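Local coordinates for protein transcriptional regulator, AraC family (Pseudomonas putida, PDB 3GRA) that probably regulates transcription through sequence-specific DNA binding, seen here as its DJ-1/PfpI-like domain without the AraC-type helix-turn-helix part, at residues 23-28 with 164-169; 102-108 with 154-159. The contacts are given in a common frame with arbitrary orientation. Residues are numbered along the deposited sequence.

Contact 1 of 2, residues 23-28 with 164-169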
loop_
_atom_site.group_PDB
_atom_site.type_symbol
_atom_site.label_atom_id
_atom_site.label_comp_id
_atom_site.label_asym_id
_atom_site.label_seq_id
_atom_site.Cartn_x
_atom_site.Cartn_y
_atom_site.Cartn_z
ATOM N N VAL A 23 3.318 2.594 -2.694
ATOM C CA VAL A 23 4.389 3.544 -2.935
ATOM C C VAL A 23 4.481 3.865 -4.438
ATOM O O VAL A 23 4.683 5.014 -4.823
ATOM C CB VAL A 23 5.749 3.021 -2.416
ATOM C CG1 VAL A 23 6.220 1.845 -3.251
ATOM C CG2 VAL A 23 6.770 4.149 -2.450
ATOM N N ALA A 24 4.324 2.856 -5.291
ATOM C CA ALA A 24 4.377 3.115 -6.721
ATOM C C ALA A 24 3.269 4.108 -7.096
ATOM O O ALA A 24 3.512 5.053 -7.841
ATOM C CB ALA A 24 4.213 1.830 -7.507
HETATM N N MSE A 25 2.064 3.884 -6.565
HETATM C CA MSE A 25 0.914 4.750 -6.831
HETATM C C MSE A 25 1.149 6.162 -6.316
HETATM O O MSE A 25 0.747 7.138 -6.943
HETATM C CB MSE A 25 -0.361 4.190 -6.178
HETATM C CG MSE A 25 -1.064 3.079 -6.949
HETATM SE SE MSE A 25 -1.917 3.636 -8.436
HETATM C CE MSE A 25 -3.366 4.404 -7.743
ATOM N N ASP A 26 1.783 6.262 -5.159
ATOM C CA ASP A 26 2.070 7.555 -4.578
ATOM C C ASP A 26 2.851 8.374 -5.621
ATOM O O ASP A 26 2.481 9.508 -5.940
ATOM C CB ASP A 26 2.900 7.374 -3.311
ATOM C CG ASP A 26 2.485 8.320 -2.204
ATOM O OD1 ASP A 26 1.629 9.200 -2.459
ATOM O OD2 ASP A 26 3.016 8.185 -1.080
ATOM N N VAL A 27 3.909 7.776 -6.162
ATOM C CA VAL A 27 4.732 8.425 -7.171
ATOM C C VAL A 27 3.915 8.947 -8.351
ATOM O O VAL A 27 4.099 10.080 -8.782
ATOM C CB VAL A 27 5.808 7.457 -7.727
ATOM C CG1 VAL A 27 6.599 8.136 -8.832
ATOM C CG2 VAL A 27 6.732 6.999 -6.604
ATOM N N LEU A 28 3.017 8.115 -8.876
ATOM C CA LEU A 28 2.198 8.510 -10.013
ATOM C C LEU A 28 1.136 9.552 -9.643
ATOM O O LEU A 28 0.781 10.399 -10.459
ATOM C CB LEU A 28 1.538 7.272 -10.633
ATOM C CG LEU A 28 2.495 6.133 -11.016
ATOM C CD1 LEU A 28 1.691 4.978 -11.582
ATOM C CD2 LEU A 28 3.536 6.614 -12.025
ATOM N N ALA A 164 10.328 -0.415 -5.966
ATOM C CA ALA A 164 9.120 0.007 -6.659
ATOM C C ALA A 164 9.020 1.536 -6.685
ATOM O O ALA A 164 8.558 2.111 -7.670
ATOM C CB ALA A 164 7.888 -0.586 -5.983
HETATM N N MSE A 165 9.435 2.193 -5.606
HETATM C CA MSE A 165 9.394 3.660 -5.581
HETATM C C MSE A 165 10.393 4.179 -6.628
HETATM O O MSE A 165 10.068 5.068 -7.403
HETATM C CB MSE A 165 9.756 4.213 -4.193
HETATM C CG MSE A 165 9.724 5.764 -4.093
HETATM SE SE MSE A 165 10.296 6.419 -2.473
HETATM C CE MSE A 165 12.061 6.344 -2.731
ATOM N N GLU A 166 11.594 3.603 -6.657
ATOM C CA GLU A 166 12.604 4.027 -7.623
ATOM C C GLU A 166 12.143 3.706 -9.046
ATOM O O GLU A 166 12.374 4.481 -9.971
ATOM C CB GLU A 166 13.945 3.332 -7.373
ATOM C CG GLU A 166 14.683 3.732 -6.091
ATOM C CD GLU A 166 15.077 5.202 -6.048
ATOM O OE1 GLU A 166 15.279 5.813 -7.125
ATOM O OE2 GLU A 166 15.197 5.746 -4.930
ATOM N N LEU A 167 11.482 2.561 -9.212
ATOM C CA LEU A 167 11.012 2.147 -10.522
ATOM C C LEU A 167 10.061 3.176 -11.128
ATOM O O LEU A 167 10.227 3.561 -12.281
ATOM C CB LEU A 167 10.330 0.776 -10.441
ATOM C CG LEU A 167 9.916 0.138 -11.775
ATOM C CD1 LEU A 167 11.153 -0.273 -12.569
ATOM C CD2 LEU A 167 9.042 -1.082 -11.504
HETATM N N MSE A 168 9.073 3.625 -10.357
HETATM C CA MSE A 168 8.131 4.610 -10.869
HETATM C C MSE A 168 8.782 5.988 -11.014
HETATM O O MSE A 168 8.338 6.803 -11.815
HETATM C CB MSE A 168 6.881 4.680 -9.987
HETATM C CG MSE A 168 5.984 3.426 -10.059
HETATM SE SE MSE A 168 5.268 3.065 -11.686
HETATM C CE MSE A 168 6.445 1.960 -12.332
ATOM N N LEU A 169 9.834 6.253 -10.247
ATOM C CA LEU A 169 10.548 7.521 -10.366
ATOM C C LEU A 169 11.311 7.432 -11.676
ATOM O O LEU A 169 11.458 8.422 -12.399
ATOM C CB LEU A 169 11.526 7.723 -9.195
ATOM C CG LEU A 169 10.858 8.315 -7.946
ATOM C CD1 LEU A 169 11.755 8.173 -6.723
ATOM C CD2 LEU A 169 10.523 9.784 -8.230
#

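Contact 2 of 2, residues 102-108 with 154-159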
loop_
_atom_site.group_PDB
_atom_site.type_symbol
_atom_site.label_atom_id
_atom_site.label_comp_id
_atom_site.label_asym_id
_atom_site.label_seq_id
_atom_site.Cartn_x
_atom_site.Cartn_y
_atom_site.Cartn_z
HETATM N N MSE A 102 2.747 -2.923 -25.820
HETATM C CA MSE A 102 2.726 -2.434 -24.440
HETATM C C MSE A 102 4.018 -2.662 -23.667
HETATM O O MSE A 102 4.762 -3.599 -23.933
HETATM C CB MSE A 102 1.620 -3.120 -23.643
HETATM C CG MSE A 102 0.201 -2.707 -23.959
HETATM SE SE MSE A 102 -0.950 -3.509 -22.800
HETATM C CE MSE A 102 -0.341 -2.986 -21.365
ATOM N N ALA A 103 4.276 -1.788 -22.700
ATOM C CA ALA A 103 5.427 -1.963 -21.832
ATOM C C ALA A 103 4.801 -2.858 -20.760
ATOM O O ALA A 103 3.582 -2.804 -20.549
ATOM C CB ALA A 103 5.867 -0.626 -21.234
ATOM N N LEU A 104 5.605 -3.685 -20.105
ATOM C CA LEU A 104 5.086 -4.581 -19.064
ATOM C C LEU A 104 5.932 -4.501 -17.804
ATOM O O LEU A 104 7.136 -4.225 -17.877
ATOM C CB LEU A 104 5.045 -6.022 -19.570
ATOM C CG LEU A 104 4.122 -6.266 -20.757
ATOM C CD1 LEU A 104 4.234 -7.728 -21.197
ATOM C CD2 LEU A 104 2.690 -5.913 -20.368
ATOM N N GLY A 105 5.307 -4.748 -16.652
ATOM C CA GLY A 105 6.030 -4.655 -15.394
ATOM C C GLY A 105 5.656 -5.628 -14.291
ATOM O O GLY A 105 4.687 -6.390 -14.415
ATOM N N GLY A 106 6.433 -5.588 -13.205
ATOM C CA GLY A 106 6.203 -6.465 -12.064
ATOM C C GLY A 106 6.825 -5.964 -10.770
ATOM O O GLY A 106 7.980 -5.521 -10.760
ATOM N N LEU A 107 6.064 -6.039 -9.678
ATOM C CA LEU A 107 6.538 -5.600 -8.359
ATOM C C LEU A 107 6.661 -6.817 -7.449
ATOM O O LEU A 107 5.840 -7.738 -7.527
ATOM C CB LEU A 107 5.569 -4.572 -7.741
ATOM C CG LEU A 107 5.186 -3.361 -8.623
ATOM C CD1 LEU A 107 4.193 -2.477 -7.862
ATOM C CD2 LEU A 107 6.445 -2.542 -9.023
ATOM N N TRP A 108 7.680 -6.807 -6.591
ATOM C CA TRP A 108 7.982 -7.900 -5.668
ATOM C C TRP A 108 8.441 -9.123 -6.473
ATOM O O TRP A 108 9.637 -9.294 -6.677
ATOM C CB TRP A 108 6.776 -8.237 -4.790
ATOM C CG TRP A 108 7.174 -9.058 -3.584
ATOM C CD1 TRP A 108 7.337 -10.417 -3.530
ATOM C CD2 TRP A 108 7.575 -8.556 -2.306
ATOM N NE1 TRP A 108 7.824 -10.792 -2.295
ATOM C CE2 TRP A 108 7.976 -9.669 -1.524
ATOM C CE3 TRP A 108 7.635 -7.270 -1.739
ATOM C CZ2 TRP A 108 8.439 -9.532 -0.208
ATOM C CZ3 TRP A 108 8.098 -7.136 -0.419
ATOM C CH2 TRP A 108 8.490 -8.264 0.326
ATOM N N ASP A 154 11.133 -1.455 -22.359
ATOM C CA ASP A 154 9.713 -1.525 -22.029
ATOM C C ASP A 154 9.411 -2.677 -21.047
ATOM O O ASP A 154 8.342 -3.285 -21.087
ATOM C CB ASP A 154 8.887 -1.659 -23.315
ATOM C CG ASP A 154 9.333 -2.811 -24.163
ATOM O OD1 ASP A 154 10.355 -3.448 -23.816
ATOM O OD2 ASP A 154 8.666 -3.090 -25.180
ATOM N N ARG A 155 10.374 -2.957 -20.172
ATOM C CA ARG A 155 10.214 -3.969 -19.140
ATOM C C ARG A 155 10.728 -3.378 -17.822
ATOM O O ARG A 155 11.937 -3.226 -17.593
ATOM C CB ARG A 155 10.957 -5.256 -19.507
ATOM C CG ARG A 155 10.395 -5.952 -20.758
ATOM C CD ARG A 155 8.960 -6.485 -20.578
ATOM N NE ARG A 155 8.417 -6.980 -21.850
ATOM C CZ ARG A 155 7.815 -6.215 -22.767
ATOM N NH1 ARG A 155 7.652 -4.916 -22.565
ATOM N NH2 ARG A 155 7.404 -6.740 -23.909
ATOM N N LEU A 156 9.775 -3.008 -16.978
ATOM C CA LEU A 156 10.044 -2.407 -15.688
ATOM C C LEU A 156 9.728 -3.377 -14.529
ATOM O O LEU A 156 8.637 -3.954 -14.448
ATOM C CB LEU A 156 9.213 -1.126 -15.548
ATOM C CG LEU A 156 9.576 0.068 -16.443
ATOM C CD1 LEU A 156 9.303 -0.255 -17.919
ATOM C CD2 LEU A 156 8.754 1.274 -16.012
ATOM N N SER A 157 10.678 -3.550 -13.622
ATOM C CA SER A 157 10.440 -4.475 -12.527
ATOM C C SER A 157 11.124 -4.072 -11.249
ATOM O O SER A 157 12.162 -3.408 -11.274
ATOM C CB SER A 157 10.880 -5.888 -12.925
ATOM O OG SER A 157 12.275 -5.939 -13.142
ATOM N N ALA A 158 10.532 -4.482 -10.130
ATOM C CA ALA A 158 11.082 -4.163 -8.815
ATOM C C ALA A 158 10.955 -5.366 -7.873
ATOM O O ALA A 158 9.981 -6.125 -7.928
ATOM C CB ALA A 158 10.375 -2.932 -8.231
ATOM N N ALA A 159 11.947 -5.516 -7.002
ATOM C CA ALA A 159 12.000 -6.622 -6.065
ATOM C C ALA A 159 11.601 -6.242 -4.645
ATOM O O ALA A 159 11.460 -7.110 -3.787
ATOM C CB ALA A 159 13.385 -7.196 -6.059
HETATM O O HOH W 1 6.033 -4.816 -25.815
#

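Contact 1 of 2, residues 23-28 with 164-169
Met168 lays its side chain over Ala24 and Val27 of the facing helix. Met168 CG sits 3.5 Å from Ala24 CB, and Met168 CB lies 3.7 Å from Val27 CG1. This selenomethionine then brings Met168 SE to 4.0 Å from Leu28 CD2. Val27 points into the interface. Val27 CG2 is 4.1 Å from Met165 CG, and Val27 CG1 is 4.3 Å from Leu169 CD2. One turn earlier, Val23 CG2 packs 3.5 Å from Met165 CB, and Val23 CG1 meets Ala164 CB at 4.0 Å. All the side-chain pairs are apolar, and no hydrogen bond crosses between 23-28 and 164-169. The short side chains of Ala24 and Ala164 let the axes approach to 8.2 Å, with N-to-C directions 28° apart. The backbones are closest at Ala24 and Met165, whose CA atoms are 5.2 Å apart. Leu28 also reaches Val8 and Phe10 of strand 6-12, while Leu167 rests on Leu156 and Ala158 of strand 155-158. Two neighbouring helices, running in roughly the same direction and laid along one face of a central sheet, are typical of the three-layer alpha/beta/alpha fold of the DJ-1/PfpI family.

Contact 2 of 2, residues 102-108 with 154-159
Strands 103-107 and 155-158 run parallel, with axes 4.7 Å apart and directions differing by 6°. Backbone hydrogen bonds alternate between them. Leu104 N donates to Asp154 O (2.9 Å), and Leu156 N to Leu104 O (3.0 Å). Gly106 N then donates to Leu156 O (3.0 Å), an oxygen whose position is less sure, and Ala158 N to Gly106 O (2.8 Å). Leu104 pairs with Arg155, Gly105 with Leu156 and Gly106 with Ser157. Strand 74-78 flanks 103-107 on its other edge. Leu107, Leu156 and Ala158 share the face beneath helix 161-176, where Leu107 CD2 lies 4.0 Å from Ala158 CB. Leu104, Arg155 and Ser157 occupy the opposite face. There, Leu104 and Arg155 touch Ala98 of helix 90-100, and Ser157 OG is hydrogen-bonded to Ser126 N. The Arg155 guanidinium lies with one face over Leu104 CB. Arg155 NH1 donates a very short hydrogen bond to Asp154 O (2.3 Å) and a weak one to Met102 O (3.5 Å). Arg155 NH2 donates to water 1 at 3.0 Å, and that water is 2.6 Å from Met102 O. Arg155 NE is hydrogen-bonded to Val119 O, and Asp154 OD1 to Tyr123 OH. Trp108 follows the strand with phi 68° and psi -87°, a strained backbone like that of the nucleophile elbow in related enzymes, and its ring stacks with His128. Those enzymes carry a nucleophilic cysteine at this turn. A tryptophan here lacks the thiol, which is consistent with a non-catalytic, regulatory domain that keeps the enzyme-like scaffold.

Overall arrangement
The centres of contacts 1 and 2 lie about 12 Å apart, and both belong to the DJ-1/PfpI-like domain. Along the chain the order is 23-28, 102-108, 154-159, 164-169, so contact 2 is nested inside the loop closed by contact 1. Strand 155-158 of contact 2 is followed in the chain by helix 161-176 of contact 1. Contact 2 joins neighbouring strands of the central sheet, and contact 1 joins two helices on one of its faces. They touch directly: Leu167 CD2 lies 3.9 Å from Leu107 CD2, and Ala164 N lies 3.4 Å from Ala158 CB. The early helix 18-34 is thus brought beside the late helix 161-176 over a shared sheet.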